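Copper-transporting atpase (Sulfolobus solfataricus, PDB 2YJ3) probably uses ATP hydrolysis to drive metal cations such as copper across the cell membrane, this chain being its catalytic nucleotide-binding and phosphorylation part. Local coordinates at residues V62-S67 and A73-A78; L56-S61 and V121-E126; G98-G101 and K106-E109; F33-T38 and D164-L169. The protein carries 1 engineered substitution. One frame throughout, in Å; residues are numbered along the deposited sequence.

Contact 1. Residues V62-S67 and A73-A78; sequences VEALSS and AIVKYA
E63 lies against I74 and V75 with the aliphatic part of its side chain. Its CG stands anti to the carbonyl carbon (chi1 -71°), and a bend at chi2 (-74°) brings the carboxylate beside CD1 of I74. CG of E63 then sits 3.9 Å from CG2 of I74. Beyond it, OE2 of E63 comes 3.4 Å from the methyl CD1 of I74, so one carboxylate oxygen rests on an apolar tip. The two side chains cross at a slant, and no hydrogen bond links the segments. The contact packs the last part of helix 53-63 and the turn after it against helix 69-81 in the nucleotide-binding domain of a type IB P-type ATPase. E63 and the nearby H68 both bind nucleotide in this protein; here the glutamate also touches V99 of strand 98-103. An alanine at E63 has no carboxylate, and would probably leave a gap beside CG2 and CD1 of I74 and weaken the hold on nucleotide. V75 covers the start of the turn E63-S66. Its CG2, beside its own backbone N, reaches N of A64 at 3.6 Å. The same methyl meets CB of A64 at 4.1 Å.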
# COMPACT_ATOMS: atom_id res chain seq x y z
N VAL A 62 19.63 8.13 -8.04
CA VAL A 62 19.77 6.76 -7.57
C VAL A 62 18.40 6.06 -7.54
O VAL A 62 18.28 4.90 -7.93
CB VAL A 62 20.44 6.69 -6.18
CG1 VAL A 62 20.48 5.25 -5.70
CG2 VAL A 62 21.85 7.26 -6.26
N GLU A 63 17.38 6.76 -7.08
CA GLU A 63 16.05 6.16 -6.98
C GLU A 63 15.49 5.77 -8.36
O GLU A 63 14.59 4.93 -8.45
CB GLU A 63 15.09 7.09 -6.25
CG GLU A 63 15.35 7.22 -4.77
CD GLU A 63 14.93 5.99 -3.98
OE1 GLU A 63 14.95 4.87 -4.53
OE2 GLU A 63 14.56 6.14 -2.80
N ALA A 64 16.01 6.39 -9.42
CA ALA A 64 15.52 6.10 -10.77
C ALA A 64 15.82 4.68 -11.23
O ALA A 64 15.36 4.25 -12.28
CB ALA A 64 16.07 7.11 -11.78
N LEU A 65 16.58 3.93 -10.44
CA LEU A 65 16.94 2.57 -10.85
C LEU A 65 16.14 1.53 -10.07
O LEU A 65 16.32 0.34 -10.25
CB LEU A 65 18.43 2.35 -10.64
CG LEU A 65 19.30 3.38 -11.36
CD1 LEU A 65 20.80 3.15 -11.10
CD2 LEU A 65 19.01 3.34 -12.85
N SER A 66 15.24 2.00 -9.22
CA SER A 66 14.37 1.11 -8.46
C SER A 66 12.93 1.23 -8.93
O SER A 66 12.53 2.28 -9.44
CB SER A 66 14.46 1.44 -6.97
OG SER A 66 13.27 1.03 -6.31
N SER A 67 12.15 0.17 -8.75
CA SER A 67 10.75 0.16 -9.15
C SER A 67 9.84 0.28 -7.93
O SER A 67 8.62 0.28 -8.04
CB SER A 67 10.42 -1.10 -9.97
OG SER A 67 10.81 -2.27 -9.27
N ALA A 73 7.87 7.81 -6.14
CA ALA A 73 7.40 9.05 -5.56
C ALA A 73 8.54 10.09 -5.57
O ALA A 73 8.32 11.26 -5.90
CB ALA A 73 6.91 8.82 -4.16
N ILE A 74 9.74 9.64 -5.23
CA ILE A 74 10.89 10.55 -5.13
C ILE A 74 11.34 11.05 -6.50
O ILE A 74 11.70 12.22 -6.66
CB ILE A 74 12.07 9.87 -4.43
CG1 ILE A 74 11.82 9.86 -2.91
CG2 ILE A 74 13.38 10.57 -4.79
CD1 ILE A 74 12.74 8.96 -2.11
N VAL A 75 11.33 10.14 -7.47
CA VAL A 75 11.69 10.48 -8.84
C VAL A 75 10.69 11.46 -9.47
O VAL A 75 11.08 12.39 -10.18
CB VAL A 75 11.75 9.21 -9.73
CG1 VAL A 75 11.65 9.60 -11.20
CG2 VAL A 75 13.03 8.45 -9.45
N LYS A 76 9.41 11.27 -9.19
CA LYS A 76 8.39 12.14 -9.75
C LYS A 76 8.51 13.56 -9.17
O LYS A 76 8.40 14.56 -9.89
CB LYS A 76 7.01 11.57 -9.46
CG LYS A 76 5.86 12.44 -9.98
CD LYS A 76 4.54 11.74 -9.79
CE LYS A 76 3.39 12.73 -9.86
NZ LYS A 76 2.08 12.02 -9.83
N TYR A 77 8.71 13.64 -7.86
CA TYR A 77 8.88 14.92 -7.19
C TYR A 77 10.09 15.66 -7.74
O TYR A 77 10.02 16.84 -8.04
CB TYR A 77 9.05 14.73 -5.68
CG TYR A 77 9.35 16.02 -4.94
CD1 TYR A 77 8.32 16.88 -4.56
CD2 TYR A 77 10.66 16.39 -4.64
CE1 TYR A 77 8.58 18.08 -3.88
CE2 TYR A 77 10.93 17.58 -3.97
CZ TYR A 77 9.89 18.42 -3.59
OH TYR A 77 10.17 19.61 -2.93
N ALA A 78 11.21 14.96 -7.89
CA ALA A 78 12.41 15.64 -8.38
C ALA A 78 12.20 16.15 -9.80
O ALA A 78 12.61 17.26 -10.14
CB ALA A 78 13.59 14.74 -8.32

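Contact 2. Residues L56-S61 and V121-E126; sequences LAYAAS and VYINGE
Y58 and A59 of helix 53-63 meet I123 and V121 of the neighbouring strand. This is helix-on-sheet packing in the nucleotide-binding domain, where the helix packs on a six-stranded antiparallel sheet. Segment 121-126 supplies the end of strand 119-123 and the type I' turn of a beta hairpin. No hydrogen bond joins the two segments; the contact is apolar and buried.

Y58 and I123 cross at about a right angle. The methyl CD1 of I123 comes to the edge of the tyrosine ring, in its plane, and lies 3.8 Å from CD2 of Y58. It does not sit over the ring face. With CG1 of I123 anti to the carbonyl carbon (chi1 -66°) and chi2 extended, CD1 reaches the ring edge. The far end of the tyrosine is polar: OH of Y58 is hydrogen-bonded to NZ of K106 on the adjacent strand.

A59 and V121 make the second point of touch. CB of A59 meets CG2 of V121 at 3.7 Å. The small alanine probably allows this close approach, with CA of A59 6.5 Å from CA of V121. V121 is also packed by I128 and F131 of strand 126-134.

Within the helix, S61 turns back on its own backbone. O of A57 accepts both the backbone N of S61, at 3.0 Å, and the hydroxyl. The two donors reach it from opposite faces of its carbonyl plane, with OG of S61 2.6 Å from O of A57.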
# COMPACT_ATOMS: atom_id res chain seq x y z
N LEU A 56 18.82 16.71 -3.93
CA LEU A 56 17.59 16.23 -4.55
C LEU A 56 17.91 15.46 -5.82
O LEU A 56 17.40 14.35 -6.04
CB LEU A 56 16.67 17.44 -4.85
CG LEU A 56 15.33 17.17 -5.57
CD1 LEU A 56 14.57 16.03 -4.89
CD2 LEU A 56 14.47 18.47 -5.68
N ALA A 57 18.76 16.03 -6.67
CA ALA A 57 19.10 15.40 -7.94
C ALA A 57 19.85 14.10 -7.72
O ALA A 57 19.71 13.16 -8.51
CB ALA A 57 19.93 16.34 -8.79
N TYR A 58 20.68 14.05 -6.68
CA TYR A 58 21.44 12.85 -6.37
C TYR A 58 20.50 11.74 -5.94
O TYR A 58 20.57 10.63 -6.45
CB TYR A 58 22.48 13.13 -5.28
CG TYR A 58 23.73 13.84 -5.76
CD1 TYR A 58 24.02 13.94 -7.11
CD2 TYR A 58 24.64 14.39 -4.85
CE1 TYR A 58 25.15 14.58 -7.56
CE2 TYR A 58 25.79 15.03 -5.29
CZ TYR A 58 26.04 15.11 -6.64
OH TYR A 58 27.19 15.73 -7.11
N ALA A 59 19.62 12.03 -5.00
CA ALA A 59 18.68 11.03 -4.51
C ALA A 59 17.80 10.48 -5.65
O ALA A 59 17.61 9.28 -5.76
CB ALA A 59 17.81 11.63 -3.43
N ALA A 60 17.25 11.36 -6.47
CA ALA A 60 16.37 10.96 -7.56
C ALA A 60 17.11 10.12 -8.58
O ALA A 60 16.57 9.15 -9.15
CB ALA A 60 15.76 12.21 -8.24
N SER A 61 18.36 10.50 -8.84
CA SER A 61 19.19 9.79 -9.79
C SER A 61 19.42 8.35 -9.34
O SER A 61 19.40 7.44 -10.15
CB SER A 61 20.53 10.51 -10.01
OG SER A 61 20.35 11.80 -10.58
N VAL A 121 18.89 11.13 2.95
CA VAL A 121 19.85 11.04 1.85
C VAL A 121 21.25 11.21 2.46
O VAL A 121 21.51 12.19 3.14
CB VAL A 121 19.64 12.12 0.81
CG1 VAL A 121 20.67 11.98 -0.31
CG2 VAL A 121 18.18 12.11 0.26
N TYR A 122 22.13 10.24 2.22
CA TYR A 122 23.51 10.35 2.67
C TYR A 122 24.43 10.59 1.51
O TYR A 122 24.23 10.04 0.41
CB TYR A 122 23.95 9.07 3.37
CG TYR A 122 23.16 8.78 4.60
CD1 TYR A 122 21.88 8.26 4.51
CD2 TYR A 122 23.68 9.03 5.85
CE1 TYR A 122 21.14 8.01 5.65
CE2 TYR A 122 22.95 8.77 6.99
CZ TYR A 122 21.68 8.26 6.88
OH TYR A 122 20.95 7.99 8.01
N ILE A 123 25.44 11.41 1.74
CA ILE A 123 26.48 11.59 0.76
C ILE A 123 27.80 11.35 1.44
O ILE A 123 28.19 12.10 2.34
CB ILE A 123 26.49 12.98 0.14
CG1 ILE A 123 25.21 13.23 -0.69
CG2 ILE A 123 27.73 13.13 -0.75
CD1 ILE A 123 25.00 14.72 -1.04
N ASN A 124 28.46 10.28 1.02
CA ASN A 124 29.70 9.85 1.63
C ASN A 124 29.58 9.67 3.13
O ASN A 124 30.49 10.00 3.87
CB ASN A 124 30.83 10.82 1.27
CG ASN A 124 31.22 10.72 -0.20
OD1 ASN A 124 30.81 9.79 -0.89
ND2 ASN A 124 32.01 11.67 -0.67
N GLY A 125 28.45 9.13 3.57
CA GLY A 125 28.28 8.73 4.96
C GLY A 125 27.54 9.74 5.81
O GLY A 125 27.12 9.44 6.94
N GLU A 126 27.36 10.94 5.28
CA GLU A 126 26.78 12.05 6.04
C GLU A 126 25.33 12.33 5.63
O GLU A 126 25.05 12.60 4.46
CB GLU A 126 27.62 13.31 5.83
CG GLU A 126 26.98 14.58 6.35
CD GLU A 126 27.82 15.82 6.10
OE1 GLU A 126 28.37 15.95 4.98
OE2 GLU A 126 27.93 16.67 7.03

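Contact 3. Residues G98-G101 and K106-E109; sequences GVRG and KIIE
G101 and I108 pair through their backbones. N of G101 donates to O of I108 at 2.9 Å, and N of I108 returns a straighter bond (169° at the hydrogen) to O of G101 at 2.7 Å. They form an antiparallel hydrogen-bonded pair in the hairpin of strands 98-103 and 106-111, part of the six-stranded sheet of the nucleotide-binding domain.

R100 and E109 are the adjoining non-hydrogen-bonded pair. Here two CA-H...O contacts add to the backbone bonds. CA of R100 lies 3.3 Å from O of I108, and CA of E109 lies 3.4 Å from O of V99.

Side-chain packing is carried by R100. Its CG, trans to the backbone N (chi1 -179°), meets CG of E109 at 3.8 Å. The chain then bends at chi3, and CD comes 4.1 Å from CG2 of I107. That methyl lies at the edge of the guanidinium, near its plane. An alanine at R100 lacks the long chain, and is likely to leave CG of E109 and CG2 of I107 without their cover and the glutamate without a nearby positive charge.

R100 and E109 carry opposite charges, but NE of R100 and OE2 of E109 are 5.5 Å apart. Their flat groups are turned 63° from each other. OE2 of E109 makes a long, weak ion pair with K111. Any attraction to R100 is therefore probably weak and long-range, while the firm link between the strands is the backbone bonding.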
# COMPACT_ATOMS: atom_id res chain seq x y z
N GLY A 98 16.29 0.51 1.29
CA GLY A 98 17.25 1.49 0.81
C GLY A 98 17.95 1.22 -0.51
O GLY A 98 18.00 0.10 -1.01
N VAL A 99 18.53 2.27 -1.06
CA VAL A 99 19.22 2.17 -2.33
C VAL A 99 20.57 2.87 -2.24
O VAL A 99 20.78 3.70 -1.36
CB VAL A 99 18.32 2.73 -3.46
CG1 VAL A 99 18.31 4.27 -3.47
CG2 VAL A 99 18.75 2.20 -4.76
N ARG A 100 21.50 2.53 -3.13
CA ARG A 100 22.83 3.13 -3.08
C ARG A 100 23.46 3.21 -4.45
O ARG A 100 23.15 2.40 -5.32
CB ARG A 100 23.76 2.33 -2.16
CG ARG A 100 25.14 2.94 -2.05
CD ARG A 100 26.14 2.09 -1.25
NE ARG A 100 26.56 0.89 -1.96
CZ ARG A 100 27.38 0.88 -3.01
NH1 ARG A 100 27.88 2.01 -3.49
NH2 ARG A 100 27.70 -0.28 -3.58
N GLY A 101 24.36 4.17 -4.65
CA GLY A 101 25.02 4.34 -5.93
C GLY A 101 26.10 5.41 -5.91
O GLY A 101 26.18 6.20 -4.98
N LYS A 106 31.14 10.51 -5.79
CA LYS A 106 30.51 10.53 -4.47
C LYS A 106 29.57 9.35 -4.27
O LYS A 106 28.84 8.95 -5.18
CB LYS A 106 29.75 11.85 -4.27
CG LYS A 106 30.56 12.96 -3.62
CD LYS A 106 30.70 14.17 -4.53
CE LYS A 106 29.35 14.61 -5.08
NZ LYS A 106 29.08 16.07 -4.83
N ILE A 107 29.55 8.81 -3.05
CA ILE A 107 28.66 7.70 -2.74
C ILE A 107 27.34 8.21 -2.16
O ILE A 107 27.31 8.86 -1.12
CB ILE A 107 29.29 6.71 -1.74
CG1 ILE A 107 30.57 6.11 -2.33
CG2 ILE A 107 28.31 5.61 -1.38
CD1 ILE A 107 30.38 5.42 -3.67
N ILE A 108 26.25 7.89 -2.84
CA ILE A 108 24.94 8.35 -2.40
C ILE A 108 24.08 7.20 -1.93
O ILE A 108 24.00 6.17 -2.59
CB ILE A 108 24.19 9.12 -3.51
CG1 ILE A 108 24.77 10.52 -3.69
CG2 ILE A 108 22.72 9.29 -3.13
CD1 ILE A 108 25.97 10.58 -4.56
N GLU A 109 23.43 7.38 -0.79
CA GLU A 109 22.52 6.38 -0.23
C GLU A 109 21.21 7.02 0.10
O GLU A 109 21.17 8.10 0.70
CB GLU A 109 23.08 5.81 1.07
CG GLU A 109 24.39 5.12 0.94
CD GLU A 109 24.85 4.55 2.27
OE1 GLU A 109 25.45 5.31 3.07
OE2 GLU A 109 24.57 3.35 2.52

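Contact 4. Residues F33-T38 and D164-L169; sequences FEKTGT and DKVKEL. Engineered in segment 33-38: E34 (natural residue Asp).
K35 packs the middle of its side chain on helix 163-173. The contact is apolar, and no hydrogen bond crosses between the segments. CG of K35 lies 3.5 Å from CD2 of L169. CD of K35 touches the same methyl at 4.0 Å and reaches CG2 of V166 at 4.2 Å. The lysine crosses both side chains obliquely. With its CG anti to the backbone N (chi1 167°) and chi2 extended, CG and CD lie against L169 and V166; bends at chi3 and chi4 then turn the ammonium aside. V166 packs further on S159, another ATP-binding residue.

The setting is the Rossmann-like HAD core of the phosphorylation domain. K35 follows the end of strand 30-34, in the DKTGT motif of P-type ATPases. E34, just before it, is an engineered residue that replaces the natural aspartate. K35 and T36 both bind ATP in this protein.

NZ of K35 forms salt bridges with D135 and D161, which probably fix the position of its ammonium group, and OG1 of T36 is hydrogen-bonded to D135. E34 is salt-bridged to K187.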
# COMPACT_ATOMS: atom_id res chain seq x y z
N PHE A 33 -9.13 -3.92 5.76
CA PHE A 33 -8.35 -3.20 4.76
C PHE A 33 -6.89 -3.06 5.17
O PHE A 33 -6.57 -2.77 6.31
CB PHE A 33 -8.89 -1.79 4.56
CG PHE A 33 -10.26 -1.75 3.97
CD1 PHE A 33 -10.43 -1.71 2.60
CD2 PHE A 33 -11.38 -1.72 4.78
CE1 PHE A 33 -11.68 -1.66 2.05
CE2 PHE A 33 -12.64 -1.67 4.24
CZ PHE A 33 -12.80 -1.64 2.86
N GLU A 34 -6.00 -3.25 4.20
CA GLU A 34 -4.63 -2.81 4.30
C GLU A 34 -4.57 -1.34 3.96
O GLU A 34 -5.01 -0.93 2.89
CB GLU A 34 -3.78 -3.59 3.31
CG GLU A 34 -3.14 -4.82 3.89
CD GLU A 34 -1.75 -4.53 4.40
OE1 GLU A 34 -1.53 -3.44 4.98
OE2 GLU A 34 -0.87 -5.39 4.19
N LYS A 35 -4.05 -0.52 4.86
CA LYS A 35 -4.00 0.90 4.59
C LYS A 35 -3.40 1.13 3.20
O LYS A 35 -4.03 1.73 2.34
CB LYS A 35 -3.20 1.65 5.65
CG LYS A 35 -2.84 3.08 5.27
CD LYS A 35 -2.13 3.82 6.39
CE LYS A 35 -0.64 3.93 6.12
NZ LYS A 35 -0.30 4.99 5.13
N THR A 36 -2.20 0.62 2.98
CA THR A 36 -1.44 0.98 1.81
C THR A 36 -1.86 0.21 0.57
O THR A 36 -1.78 -1.02 0.54
CB THR A 36 0.06 0.74 2.03
OG1 THR A 36 0.50 1.50 3.16
CG2 THR A 36 0.86 1.13 0.78
N GLY A 37 -2.32 0.93 -0.45
CA GLY A 37 -2.65 0.31 -1.72
C GLY A 37 -4.13 0.08 -1.91
O GLY A 37 -4.62 0.05 -3.05
N THR A 38 -4.85 -0.11 -0.81
CA THR A 38 -6.29 -0.35 -0.92
C THR A 38 -7.10 0.91 -0.63
O THR A 38 -7.87 1.36 -1.48
CB THR A 38 -6.76 -1.51 -0.03
OG1 THR A 38 -6.81 -1.09 1.33
CG2 THR A 38 -5.81 -2.69 -0.18
N ASP A 164 0.61 7.46 13.98
CA ASP A 164 0.01 8.75 13.60
C ASP A 164 -0.51 8.78 12.16
O ASP A 164 -1.53 9.41 11.88
CB ASP A 164 0.97 9.91 13.86
CG ASP A 164 2.30 9.74 13.16
OD1 ASP A 164 2.64 8.60 12.77
OD2 ASP A 164 3.03 10.75 13.01
N LYS A 165 0.19 8.11 11.26
CA LYS A 165 -0.25 8.03 9.87
C LYS A 165 -1.52 7.20 9.78
O LYS A 165 -2.51 7.60 9.16
CB LYS A 165 0.84 7.43 8.98
N VAL A 166 -1.50 6.03 10.42
CA VAL A 166 -2.63 5.11 10.39
C VAL A 166 -3.86 5.73 11.05
O VAL A 166 -4.97 5.65 10.51
CB VAL A 166 -2.29 3.75 11.05
CG1 VAL A 166 -3.49 2.81 11.03
CG2 VAL A 166 -1.10 3.10 10.35
N LYS A 167 -3.67 6.34 12.22
CA LYS A 167 -4.78 6.92 12.95
C LYS A 167 -5.45 8.02 12.13
O LYS A 167 -6.68 8.08 12.03
CB LYS A 167 -4.32 7.48 14.30
CG LYS A 167 -5.47 7.84 15.23
CD LYS A 167 -4.98 8.16 16.63
CE LYS A 167 -4.57 9.62 16.77
NZ LYS A 167 -4.24 9.98 18.19
N GLU A 168 -4.63 8.89 11.56
CA GLU A 168 -5.12 10.02 10.79
C GLU A 168 -5.99 9.56 9.62
O GLU A 168 -7.02 10.18 9.33
CB GLU A 168 -3.93 10.84 10.28
CG GLU A 168 -4.11 11.44 8.91
CD GLU A 168 -2.85 12.12 8.42
N LEU A 169 -5.59 8.48 8.97
CA LEU A 169 -6.39 7.92 7.88
C LEU A 169 -7.68 7.34 8.43
O LEU A 169 -8.73 7.42 7.80
CB LEU A 169 -5.63 6.83 7.12
CG LEU A 169 -6.36 6.29 5.90
CD1 LEU A 169 -6.20 7.24 4.73
CD2 LEU A 169 -5.87 4.90 5.51

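In the fold
From the N terminus, the chain first enters the phosphorylation domain and passes 33-38, the first half of contact 4. It then crosses into the nucleotide-binding domain, where 56-61 opens contact 2. Contact 1 closes a short loop between helices 53-63 and 69-81. Contact 3 follows in series and closes the hairpin. Strand 119-123 then completes contact 2, so contacts 1 and 3 are both nested in its loop. Contact 4 closes last, at 164-169, and encloses all three; none cross. Contacts 1, 2 and 3 touch one another and tie two helices to one sheet. Contact 4 lies apart, its centre about 23 Å from that of contact 1.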